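Local coordinates for protein D-isomer specific 2-hydroxyacid dehydrogenase NAD-binding (Xanthobacter autotrophicus, PDB 4XA8) that binds NADPH and probably works as an NAD(P)-dependent oxidoreductase of the D-isomer specific 2-hydroxyacid dehydrogenase family, at residues 24-29 and 292-297; 73-78 and 96-101; 247-252 and 273-278. One frame throughout, in Å; residues are numbered along the deposited sequence.

Contact 1: 24-29 and 292-297; sequences SALQAA and TAAPQI
The helical segments 24-29 and 292-297 cross with their N-to-C directions 53° apart, their axes 8.6 Å from each other at closest approach. The nearest backbone positions are Leu26 and Ala294, with CA atoms 5.3 Å apart. Around Pro295 the second helix is kinked: a proline has no N-H to give to the turn before, and the N of Gln296 makes no such bond either. The methyl of Ala294 is at the middle of the contact. It points at the first helix and lies 3.8 Å from the carbonyl O of Ala25 and 4.0 Å from Ala25 CB, while the methyl of Ala29, one turn on, borders it more loosely. Leu26 closes the other flank. Its CG stands anti to the carbonyl carbon, and CD2 is the branch that does the touching, 4.0 Å from Ala294 CB and 3.9 Å from Ile297 CG2; the Leu26 and Ile297 side chains cross at about a right angle. Trp22, on the same helix as Leu26, also packs on Ile297. Side chain meets side chain through carbon atoms alone, and with the small Ala294 facing Ala25 and Leu26 where the backbones are nearest, the cohesion rests on van der Waals fit between a helix near the N-terminus and one near the C-terminus.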
ATOM      1  N   SER A  24       4.304  19.655 -23.371  1.00 33.49           N
ATOM      2  CA  SER A  24       4.994  18.659 -24.192  1.00 37.56           C
ATOM      3  C   SER A  24       4.048  17.645 -24.810  1.00 37.24           C
ATOM      4  O   SER A  24       4.151  17.322 -25.991  1.00 36.78           O
ATOM      5  CB  SER A  24       6.008  17.912 -23.357  1.00 40.07           C
ATOM      6  OG  SER A  24       7.033  18.813 -23.020  1.00 45.02           O
ATOM      7  N   ALA A  25       3.128  17.161 -23.993  1.00 35.69           N
ATOM      8  CA  ALA A  25       2.142  16.177 -24.413  1.00 36.28           C
ATOM      9  C   ALA A  25       1.164  16.754 -25.456  1.00 34.03           C
ATOM     10  O   ALA A  25       0.874  16.115 -26.482  1.00 34.25           O
ATOM     11  CB  ALA A  25       1.376  15.648 -23.183  1.00 35.48           C
ATOM     12  N   LEU A  26       0.686  17.962 -25.207  1.00 31.70           N
ATOM     13  CA  LEU A  26      -0.226  18.634 -26.140  1.00 32.23           C
ATOM     14  C   LEU A  26       0.448  18.964 -27.487  1.00 33.57           C
ATOM     15  O   LEU A  26      -0.099  18.691 -28.560  1.00 35.34           O
ATOM     16  CB  LEU A  26      -0.779  19.886 -25.479  1.00 30.60           C
ATOM     17  CG  LEU A  26      -1.822  19.616 -24.396  1.00 30.56           C
ATOM     18  CD1 LEU A  26      -1.958  20.886 -23.566  1.00 31.06           C
ATOM     19  CD2 LEU A  26      -3.156  19.208 -25.006  1.00 30.63           C
ATOM     20  N   GLN A  27       1.670  19.468 -27.442  1.00 35.29           N
ATOM     21  CA  GLN A  27       2.412  19.750 -28.672  1.00 39.36           C
ATOM     22  C   GLN A  27       2.913  18.494 -29.393  1.00 41.32           C
ATOM     23  O   GLN A  27       3.152  18.560 -30.576  1.00 44.68           O
ATOM     24  CB  GLN A  27       3.548  20.726 -28.393  1.00 41.71           C
ATOM     25  CG  GLN A  27       3.000  22.118 -28.141  1.00 42.87           C
ATOM     26  CD  GLN A  27       4.064  23.147 -27.784  1.00 46.34           C
ATOM     27  OE1 GLN A  27       5.214  22.815 -27.493  1.00 50.91           O
ATOM     28  NE2 GLN A  27       3.667  24.403 -27.780  1.00 48.53           N
ATOM     29  N   ALA A  28       3.056  17.375 -28.687  1.00 40.87           N
ATOM     30  CA  ALA A  28       3.336  16.077 -29.321  1.00 45.40           C
ATOM     31  C   ALA A  28       2.133  15.623 -30.130  1.00 45.16           C
ATOM     32  O   ALA A  28       2.261  15.272 -31.314  1.00 48.17           O
ATOM     33  CB  ALA A  28       3.730  15.011 -28.283  1.00 45.83           C
ATOM     34  N   ALA A  29       0.977  15.645 -29.476  1.00 43.07           N
ATOM     35  CA  ALA A  29      -0.305  15.305 -30.062  1.00 44.00           C
ATOM     36  C   ALA A  29      -0.793  16.293 -31.139  1.00 45.38           C
ATOM     37  O   ALA A  29      -1.519  15.884 -32.047  1.00 48.82           O
ATOM     38  CB  ALA A  29      -1.340  15.198 -28.966  1.00 41.98           C
ATOM     39  N   THR A 292      -2.063  10.531 -21.705  1.00 37.60           N
ATOM     40  CA  THR A 292      -3.309   9.849 -21.997  1.00 39.12           C
ATOM     41  C   THR A 292      -4.490  10.800 -22.098  1.00 39.83           C
ATOM     42  O   THR A 292      -5.502  10.462 -22.726  1.00 40.16           O
ATOM     43  CB  THR A 292      -3.551   8.719 -20.982  1.00 42.76           C
ATOM     44  OG1 THR A 292      -3.655   9.228 -19.657  1.00 45.60           O
ATOM     45  CG2 THR A 292      -2.388   7.757 -21.012  1.00 44.30           C
ATOM     46  N   ALA A 293      -4.368  12.005 -21.528  1.00 34.00           N
ATOM     47  CA  ALA A 293      -5.448  13.020 -21.646  1.00 35.08           C
ATOM     48  C   ALA A 293      -5.308  13.989 -22.856  1.00 32.32           C
ATOM     49  O   ALA A 293      -6.291  14.500 -23.374  1.00 33.12           O
ATOM     50  CB  ALA A 293      -5.583  13.787 -20.319  1.00 33.63           C
ATOM     51  N   ALA A 294      -4.080  14.215 -23.332  1.00 33.58           N
ATOM     52  CA  ALA A 294      -3.819  15.203 -24.401  1.00 34.16           C
ATOM     53  C   ALA A 294      -4.604  14.967 -25.685  1.00 34.90           C
ATOM     54  O   ALA A 294      -5.060  15.932 -26.304  1.00 35.87           O
ATOM     55  CB  ALA A 294      -2.334  15.253 -24.720  1.00 36.84           C
ATOM     56  N   PRO A 295      -4.765  13.691 -26.106  1.00 37.53           N
ATOM     57  CA  PRO A 295      -5.498  13.402 -27.340  1.00 39.37           C
ATOM     58  C   PRO A 295      -6.933  13.875 -27.347  1.00 39.77           C
ATOM     59  O   PRO A 295      -7.342  14.501 -28.327  1.00 41.70           O
ATOM     60  CB  PRO A 295      -5.419  11.870 -27.441  1.00 41.39           C
ATOM     61  CG  PRO A 295      -4.124  11.554 -26.791  1.00 40.78           C
ATOM     62  CD  PRO A 295      -4.069  12.481 -25.618  1.00 37.87           C
ATOM     63  N   GLN A 296      -7.678  13.638 -26.260  1.00 41.13           N
ATOM     64  CA  GLN A 296      -9.080  14.090 -26.175  1.00 40.76           C
ATOM     65  C   GLN A 296      -9.189  15.620 -26.110  1.00 38.02           C
ATOM     66  O   GLN A 296     -10.157  16.185 -26.621  1.00 36.36           O
ATOM     67  CB  GLN A 296      -9.874  13.397 -25.041  1.00 43.85           C
ATOM     68  CG  GLN A 296      -9.517  13.846 -23.620  1.00 47.56           C
ATOM     69  CD  GLN A 296     -10.080  12.964 -22.495  1.00 49.91           C
ATOM     70  OE1 GLN A 296     -10.778  13.454 -21.618  1.00 48.46           O
ATOM     71  NE2 GLN A 296      -9.743  11.664 -22.503  1.00 50.91           N
ATOM     72  N   ILE A 297      -8.186  16.297 -25.540  1.00 34.27           N
ATOM     73  CA  ILE A 297      -8.157  17.766 -25.569  1.00 34.78           C
ATOM     74  C   ILE A 297      -7.958  18.287 -27.018  1.00 36.85           C
ATOM     75  O   ILE A 297      -8.717  19.157 -27.506  1.00 33.96           O
ATOM     76  CB  ILE A 297      -7.067  18.318 -24.622  1.00 33.07           C
ATOM     77  CG1 ILE A 297      -7.355  17.884 -23.182  1.00 31.97           C
ATOM     78  CG2 ILE A 297      -6.973  19.829 -24.756  1.00 34.44           C
ATOM     79  CD1 ILE A 297      -6.197  18.049 -22.217  1.00 30.83           C
TER

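Contact 2: 73-78 and 96-101; sequences LVINLG and TRLSDP
Strand 73-76 and the chain from Thr96 pair in parallel, with Ile75 opposite Thr96 at a CA-CA distance of 4.7 Å. Thr96 straddles Ile75 in the parallel manner: its N gives a bond of 2.8 Å to Val74 O, and its O takes the N-H of Asn76, also at 2.8 Å and nearly straight (175°). Val74 O is gripped twice, because Thr96 OG1 donates to it as well, 3.0 Å away in the carbonyl plane and on a lone pair. The hydroxyl reaches that acceptor because OG1 sits in the crowded position between the backbone N and carbonyl carbon (chi1 52°), alongside Ile75 CG1. An alanine here would lose the hydroxyl donor and the methyl that approaches Leu73 CD1, and would probably leave Val74 O less firmly held. Beyond the strand an inverse gamma turn centred on Leu77, closed by Gly78 N to Asn76 O, carries the chain round so that Gly78 O accepts from Leu98 N at 3.1 Å, the donor standing above the carbonyl plane. Leu98 then covers the turn: its CD2 meets Ile75 CG2 at 3.6 Å, crossing it at about a right angle, and CD1 lies over the Leu77 backbone. On its other edge strand 73-76 bonds to Ala55 and Val57 of strand 52-57. The pairing adds strand 95-97, which brings in Arg97, an NADPH-binding residue of this protein, at the outer edge of a parallel sheet with order 2-1-3-4-5, the flavodoxin-like arrangement known for the substrate-binding domain of D-2-hydroxyacid dehydrogenases.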
ATOM      1  N   LEU A  73     -13.615  27.329 -25.332  1.00 38.95           N
ATOM      2  CA  LEU A  73     -13.572  26.015 -24.713  1.00 38.48           C
ATOM      3  C   LEU A  73     -12.791  26.076 -23.399  1.00 36.38           C
ATOM      4  O   LEU A  73     -11.677  26.617 -23.347  1.00 36.49           O
ATOM      5  CB  LEU A  73     -12.915  25.013 -25.687  1.00 39.14           C
ATOM      6  CG  LEU A  73     -12.713  23.572 -25.184  1.00 39.74           C
ATOM      7  CD1 LEU A  73     -14.064  22.964 -24.831  1.00 41.91           C
ATOM      8  CD2 LEU A  73     -12.002  22.707 -26.227  1.00 40.28           C
ATOM      9  N   VAL A  74     -13.388  25.555 -22.330  1.00 37.44           N
ATOM     10  CA  VAL A  74     -12.675  25.309 -21.076  1.00 35.89           C
ATOM     11  C   VAL A  74     -12.583  23.818 -20.811  1.00 35.45           C
ATOM     12  O   VAL A  74     -13.540  23.068 -21.070  1.00 37.07           O
ATOM     13  CB  VAL A  74     -13.370  25.993 -19.886  1.00 38.05           C
ATOM     14  CG1 VAL A  74     -12.699  25.608 -18.571  1.00 37.63           C
ATOM     15  CG2 VAL A  74     -13.322  27.476 -20.077  1.00 38.56           C
ATOM     16  N   ILE A  75     -11.425  23.402 -20.314  1.00 33.26           N
ATOM     17  CA  ILE A  75     -11.172  22.017 -19.950  1.00 35.36           C
ATOM     18  C   ILE A  75     -10.685  21.994 -18.499  1.00 34.35           C
ATOM     19  O   ILE A  75      -9.677  22.600 -18.170  1.00 32.44           O
ATOM     20  CB  ILE A  75     -10.107  21.326 -20.853  1.00 35.18           C
ATOM     21  CG1 ILE A  75     -10.385  21.539 -22.354  1.00 38.02           C
ATOM     22  CG2 ILE A  75     -10.060  19.839 -20.526  1.00 35.76           C
ATOM     23  CD1 ILE A  75      -9.579  22.656 -23.004  1.00 37.37           C
ATOM     24  N   ASN A  76     -11.423  21.321 -17.635  1.00 36.09           N
ATOM     25  CA  ASN A  76     -11.082  21.243 -16.232  1.00 37.18           C
ATOM     26  C   ASN A  76     -10.121  20.063 -15.993  1.00 36.03           C
ATOM     27  O   ASN A  76     -10.373  18.954 -16.452  1.00 39.45           O
ATOM     28  CB  ASN A  76     -12.372  21.097 -15.401  1.00 43.03           C
ATOM     29  CG  ASN A  76     -12.152  21.324 -13.918  1.00 45.96           C
ATOM     30  OD1 ASN A  76     -12.443  20.459 -13.099  1.00 56.30           O
ATOM     31  ND2 ASN A  76     -11.615  22.467 -13.569  1.00 44.06           N
ATOM     32  N   LEU A  77      -9.021  20.289 -15.284  1.00 43.69           N
ATOM     33  CA  LEU A  77      -7.982  19.250 -15.100  1.00 45.32           C
ATOM     34  C   LEU A  77      -8.334  18.156 -14.090  1.00 49.99           C
ATOM     35  O   LEU A  77      -7.624  17.963 -13.107  1.00 55.64           O
ATOM     36  CB  LEU A  77      -6.638  19.858 -14.686  1.00 44.01           C
ATOM     37  CG  LEU A  77      -5.797  20.484 -15.777  1.00 41.20           C
ATOM     38  CD1 LEU A  77      -4.804  21.510 -15.242  1.00 41.04           C
ATOM     39  CD2 LEU A  77      -5.096  19.359 -16.525  1.00 40.16           C
ATOM     40  N   GLY A  78      -9.395  17.412 -14.367  1.00 52.41           N
ATOM     41  CA  GLY A  78      -9.823  16.304 -13.515  1.00 56.64           C
ATOM     42  C   GLY A  78     -11.015  15.690 -14.204  1.00 59.49           C
ATOM     43  O   GLY A  78     -11.650  16.368 -15.029  1.00 53.05           O
ATOM     44  N   THR A  96     -15.504  21.211 -20.341  1.00 46.31           N
ATOM     45  CA  THR A  96     -15.297  19.788 -20.391  1.00 47.38           C
ATOM     46  C   THR A  96     -14.449  19.349 -19.205  1.00 47.73           C
ATOM     47  O   THR A  96     -13.746  20.166 -18.573  1.00 45.13           O
ATOM     48  CB  THR A  96     -14.600  19.387 -21.695  1.00 45.41           C
ATOM     49  OG1 THR A  96     -13.427  20.189 -21.865  1.00 42.24           O
ATOM     50  CG2 THR A  96     -15.533  19.567 -22.877  1.00 46.07           C
ATOM     51  N   ARG A  97     -14.562  18.068 -18.906  1.00 48.95           N
ATOM     52  CA  ARG A  97     -13.707  17.408 -17.947  1.00 50.99           C
ATOM     53  C   ARG A  97     -12.918  16.354 -18.725  1.00 49.35           C
ATOM     54  O   ARG A  97     -13.225  16.058 -19.890  1.00 48.62           O
ATOM     55  CB  ARG A  97     -14.529  16.801 -16.808  1.00 56.55           C
ATOM     56  CG  ARG A  97     -15.052  15.401 -17.084  1.00 62.62           C
ATOM     57  CD  ARG A  97     -16.254  15.048 -16.219  1.00 69.81           C
ATOM     58  NE  ARG A  97     -16.858  13.820 -16.719  1.00 75.43           N
ATOM     59  CZ  ARG A  97     -17.612  13.730 -17.818  1.00 79.89           C
ATOM     60  NH1 ARG A  97     -17.882  14.802 -18.564  1.00 81.24           N
ATOM     61  NH2 ARG A  97     -18.111  12.554 -18.181  1.00 83.82           N
ATOM     62  N   LEU A  98     -11.884  15.821 -18.100  1.00 48.46           N
ATOM     63  CA  LEU A  98     -11.122  14.765 -18.711  1.00 49.89           C
ATOM     64  C   LEU A  98     -11.809  13.437 -18.384  1.00 54.78           C
ATOM     65  O   LEU A  98     -12.328  13.233 -17.288  1.00 57.40           O
ATOM     66  CB  LEU A  98      -9.692  14.756 -18.216  1.00 49.21           C
ATOM     67  CG  LEU A  98      -8.989  16.112 -18.275  1.00 47.29           C
ATOM     68  CD1 LEU A  98      -7.681  16.006 -17.501  1.00 46.29           C
ATOM     69  CD2 LEU A  98      -8.804  16.577 -19.715  1.00 44.95           C
ATOM     70  N   SER A  99     -11.849  12.558 -19.365  1.00 57.68           N
ATOM     71  CA  SER A  99     -12.403  11.236 -19.184  1.00 62.75           C
ATOM     72  C   SER A  99     -11.214  10.308 -19.326  1.00 64.42           C
ATOM     73  O   SER A  99     -10.728  10.086 -20.428  1.00 65.60           O
ATOM     74  CB  SER A  99     -13.468  10.983 -20.252  1.00 65.16           C
ATOM     75  OG  SER A  99     -13.932   9.642 -20.252  1.00 71.88           O
ATOM     76  N   ASP A 100     -10.690   9.831 -18.205  1.00 54.00           N
ATOM     77  CA  ASP A 100      -9.561   8.931 -18.254  1.00 55.44           C
ATOM     78  C   ASP A 100     -10.101   7.613 -17.758  1.00 53.22           C
ATOM     79  O   ASP A 100     -10.328   7.438 -16.547  1.00 49.49           O
ATOM     80  CB  ASP A 100      -8.386   9.410 -17.401  1.00 59.65           C
ATOM     81  CG  ASP A 100      -7.205   8.452 -17.476  1.00 65.40           C
ATOM     82  OD1 ASP A 100      -7.372   7.300 -17.022  1.00 64.78           O
ATOM     83  OD2 ASP A 100      -6.143   8.833 -18.031  1.00 69.96           O
ATOM     84  N   PRO A 101     -10.321   6.683 -18.695  1.00 52.94           N
ATOM     85  CA  PRO A 101     -11.000   5.436 -18.445  1.00 53.14           C
ATOM     86  C   PRO A 101     -10.427   4.612 -17.332  1.00 49.72           C
ATOM     87  O   PRO A 101     -11.121   3.736 -16.866  1.00 54.78           O
ATOM     88  CB  PRO A 101     -10.824   4.685 -19.767  1.00 54.25           C
ATOM     89  CG  PRO A 101     -10.902   5.764 -20.753  1.00 57.36           C
ATOM     90  CD  PRO A 101     -10.170   6.914 -20.141  1.00 55.48           C
TER

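Contact 3: 247-252 and 273-278; sequences ALRSGH and WAMDNV
Helix 241-250 and the loop leading to strand 278-280 meet at the edge of the parallel Rossmann-type sheet of the NAD-binding domain, where 278-280 is the outermost strand in the chain. The helix ends in a Schellman motif: Gly251 has positive phi (82°), backbone angles that would jam a CB against the preceding carbonyl O. Ser250 OG turns back to bond Ala247 O at 3.2 Å, above the carbonyl plane. On the loop side a type I beta turn from Met275 to Val278 is closed by Val278 N to Met275 O, 3.2 Å. Leu248 carries most of the contact. Its CG lies anti to the carbonyl carbon, and the two methyls divide the work: CD1 meets Val278 CG2 at 3.7 Å, crossing it at about a right angle, and Met275 SD at 4.2 Å, whereas CD2 lies 4.1 Å from Asn277 ND2. That amide nitrogen finds its polar partner elsewhere, in Ala254 O of the neighbouring strand, so towards Leu248 it offers van der Waals contact. The Met275 chain, extended beyond CG, sends its CE methyl over one face of the Arg249 guanidinium, offset toward the rim, with NH1 4.1 Å away. Leu272 and Ile253 also pack on Leu248, and Pro271 on Arg249. Between the segments, then, packing does the joining: the Leu248 methyls pack on the turn residues Met275, Asn277 and Val278, a thioether methyl lies against a flat cation, and the Asn277 ND2 bond to Ala254 O ties the turn to strand 253-258.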
ATOM      1  N   ALA A 247      -9.740  16.474  16.160  1.00 34.61           N
ATOM      2  CA  ALA A 247      -9.846  15.030  16.467  1.00 34.55           C
ATOM      3  C   ALA A 247      -8.490  14.305  16.486  1.00 34.42           C
ATOM      4  O   ALA A 247      -8.273  13.390  17.277  1.00 36.21           O
ATOM      5  CB  ALA A 247     -10.806  14.367  15.496  1.00 32.32           C
ATOM      6  N   LEU A 248      -7.582  14.732  15.622  1.00 33.81           N
ATOM      7  CA  LEU A 248      -6.244  14.202  15.600  1.00 34.77           C
ATOM      8  C   LEU A 248      -5.484  14.618  16.856  1.00 38.70           C
ATOM      9  O   LEU A 248      -4.758  13.814  17.434  1.00 39.11           O
ATOM     10  CB  LEU A 248      -5.507  14.686  14.342  1.00 34.66           C
ATOM     11  CG  LEU A 248      -5.870  13.939  13.051  1.00 32.33           C
ATOM     12  CD1 LEU A 248      -5.382  14.635  11.787  1.00 32.00           C
ATOM     13  CD2 LEU A 248      -5.298  12.538  13.107  1.00 31.02           C
ATOM     14  N   ARG A 249      -5.645  15.864  17.261  1.00 40.22           N
ATOM     15  CA  ARG A 249      -4.975  16.346  18.481  1.00 43.92           C
ATOM     16  C   ARG A 249      -5.488  15.661  19.766  1.00 42.53           C
ATOM     17  O   ARG A 249      -4.730  15.436  20.691  1.00 44.22           O
ATOM     18  CB  ARG A 249      -5.136  17.864  18.620  1.00 45.35           C
ATOM     19  CG  ARG A 249      -4.394  18.701  17.603  1.00 47.95           C
ATOM     20  CD  ARG A 249      -4.222  20.110  18.150  1.00 53.91           C
ATOM     21  NE  ARG A 249      -3.957  21.130  17.131  1.00 58.13           N
ATOM     22  CZ  ARG A 249      -2.776  21.376  16.549  1.00 57.86           C
ATOM     23  NH1 ARG A 249      -1.686  20.649  16.819  1.00 60.70           N
ATOM     24  NH2 ARG A 249      -2.686  22.353  15.652  1.00 55.68           N
ATOM     25  N   SER A 250      -6.759  15.315  19.832  1.00 40.68           N
ATOM     26  CA  SER A 250      -7.294  14.696  21.039  1.00 40.90           C
ATOM     27  C   SER A 250      -7.043  13.178  21.083  1.00 39.87           C
ATOM     28  O   SER A 250      -7.344  12.506  22.097  1.00 39.76           O
ATOM     29  CB  SER A 250      -8.791  14.967  21.121  1.00 41.03           C
ATOM     30  OG  SER A 250      -9.461  14.273  20.059  1.00 39.72           O
ATOM     31  N   GLY A 251      -6.564  12.622  19.979  1.00 39.13           N
ATOM     32  CA  GLY A 251      -6.389  11.195  19.859  1.00 37.99           C
ATOM     33  C   GLY A 251      -7.669  10.468  19.492  1.00 37.12           C
ATOM     34  O   GLY A 251      -7.672   9.262  19.481  1.00 37.57           O
ATOM     35  N   HIS A 252      -8.743  11.184  19.173  1.00 34.59           N
ATOM     36  CA  HIS A 252      -9.945  10.533  18.710  1.00 34.33           C
ATOM     37  C   HIS A 252      -9.715   9.790  17.390  1.00 32.00           C
ATOM     38  O   HIS A 252     -10.216   8.696  17.190  1.00 30.69           O
ATOM     39  CB  HIS A 252     -11.149  11.507  18.598  1.00 35.48           C
ATOM     40  CG  HIS A 252     -12.433  10.795  18.343  1.00 35.41           C
ATOM     41  ND1 HIS A 252     -12.945   9.879  19.233  1.00 36.83           N
ATOM     42  CD2 HIS A 252     -13.255  10.773  17.263  1.00 34.79           C
ATOM     43  CE1 HIS A 252     -14.056   9.363  18.738  1.00 35.65           C
ATOM     44  NE2 HIS A 252     -14.257   9.872  17.539  1.00 34.34           N
ATOM     45  N   TRP A 273       1.402  19.123   8.462  1.00 29.83           N
ATOM     46  CA  TRP A 273       2.734  18.743   7.961  1.00 30.73           C
ATOM     47  C   TRP A 273       3.596  18.053   9.033  1.00 31.61           C
ATOM     48  O   TRP A 273       4.249  17.038   8.755  1.00 30.96           O
ATOM     49  CB  TRP A 273       3.531  19.936   7.433  1.00 32.36           C
ATOM     50  CG  TRP A 273       3.043  20.623   6.203  1.00 31.37           C
ATOM     51  CD1 TRP A 273       2.459  21.849   6.144  1.00 32.76           C
ATOM     52  CD2 TRP A 273       3.140  20.160   4.845  1.00 30.96           C
ATOM     53  NE1 TRP A 273       2.172  22.175   4.836  1.00 32.21           N
ATOM     54  CE2 TRP A 273       2.585  21.153   4.024  1.00 31.82           C
ATOM     55  CE3 TRP A 273       3.662  18.998   4.241  1.00 30.73           C
ATOM     56  CZ2 TRP A 273       2.548  21.029   2.633  1.00 31.58           C
ATOM     57  CZ3 TRP A 273       3.586  18.863   2.875  1.00 30.26           C
ATOM     58  CH2 TRP A 273       3.043  19.878   2.084  1.00 31.66           C
ATOM     59  N   ALA A 274       3.626  18.616  10.245  1.00 32.01           N
ATOM     60  CA  ALA A 274       4.526  18.110  11.272  1.00 34.76           C
ATOM     61  C   ALA A 274       3.941  16.994  12.095  1.00 34.77           C
ATOM     62  O   ALA A 274       4.603  16.502  12.974  1.00 33.89           O
ATOM     63  CB  ALA A 274       4.980  19.236  12.203  1.00 38.10           C
ATOM     64  N   MET A 275       2.712  16.575  11.817  1.00 34.23           N
ATOM     65  CA  MET A 275       2.132  15.481  12.587  1.00 34.41           C
ATOM     66  C   MET A 275       2.698  14.125  12.151  1.00 34.52           C
ATOM     67  O   MET A 275       2.464  13.677  11.028  1.00 32.68           O
ATOM     68  CB  MET A 275       0.625  15.469  12.422  1.00 34.42           C
ATOM     69  CG  MET A 275      -0.039  16.660  13.040  1.00 37.79           C
ATOM     70  SD  MET A 275      -1.838  16.452  13.093  1.00 39.48           S
ATOM     71  CE  MET A 275      -2.172  18.103  13.661  1.00 39.17           C
ATOM     72  N   ASP A 276       3.394  13.469  13.072  1.00 36.08           N
ATOM     73  CA  ASP A 276       3.924  12.131  12.921  1.00 41.65           C
ATOM     74  C   ASP A 276       2.938  11.072  12.495  1.00 38.70           C
ATOM     75  O   ASP A 276       3.331  10.086  11.839  1.00 41.87           O
ATOM     76  CB  ASP A 276       4.475  11.646  14.272  1.00 49.82           C
ATOM     77  CG  ASP A 276       5.947  11.717  14.352  1.00 56.67           C
ATOM     78  OD1 ASP A 276       6.574  11.497  13.297  1.00 64.28           O
ATOM     79  OD2 ASP A 276       6.486  11.950  15.468  1.00 65.35           O
ATOM     80  N   ASN A 277       1.687  11.231  12.922  1.00 35.97           N
ATOM     81  CA  ASN A 277       0.614  10.265  12.600  1.00 32.51           C
ATOM     82  C   ASN A 277      -0.280  10.596  11.402  1.00 30.56           C
ATOM     83  O   ASN A 277      -1.339   9.988  11.218  1.00 30.30           O
ATOM     84  CB  ASN A 277      -0.237  10.050  13.836  1.00 34.45           C
ATOM     85  CG  ASN A 277      -0.820  11.328  14.365  1.00 34.90           C
ATOM     86  OD1 ASN A 277      -0.264  12.407  14.148  1.00 36.98           O
ATOM     87  ND2 ASN A 277      -1.895  11.223  15.079  1.00 35.17           N
ATOM     88  N   VAL A 278       0.133  11.588  10.601  1.00 30.35           N
ATOM     89  CA  VAL A 278      -0.535  11.960   9.376  1.00 28.40           C
ATOM     90  C   VAL A 278       0.453  11.773   8.214  1.00 27.91           C
ATOM     91  O   VAL A 278       1.618  12.196   8.325  1.00 26.37           O
ATOM     92  CB  VAL A 278      -0.986  13.431   9.391  1.00 28.89           C
ATOM     93  CG1 VAL A 278      -1.568  13.828   8.065  1.00 29.28           C
ATOM     94  CG2 VAL A 278      -1.993  13.690  10.492  1.00 30.59           C
TER

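In the fold
Contacts 1 and 2 belong to one region: their centres are 12 Å apart, and helix 290-306 touches both. Gln296 OE1 lies 2.7 Å from Ser99 N and Thr292 OG1 lies 3.0 Å from Asp100 OD2, both hydrogen bonds, while Ile297 CD1 packs on Leu98 CD2 at 3.9 Å. The helix pair of contact 1 is thereby tied to the chain just past Arg97, whose side chain is about 8 Å from that of Asp154, another NADPH-binding residue. Contact 3 lies across the chain's centre, its centre about 35 Å from that of contact 2 and 41 Å from that of contact 1. It lies in the Rossmann part, its Val278 side chain about 10 Å from that of NADPH-binding Asp259.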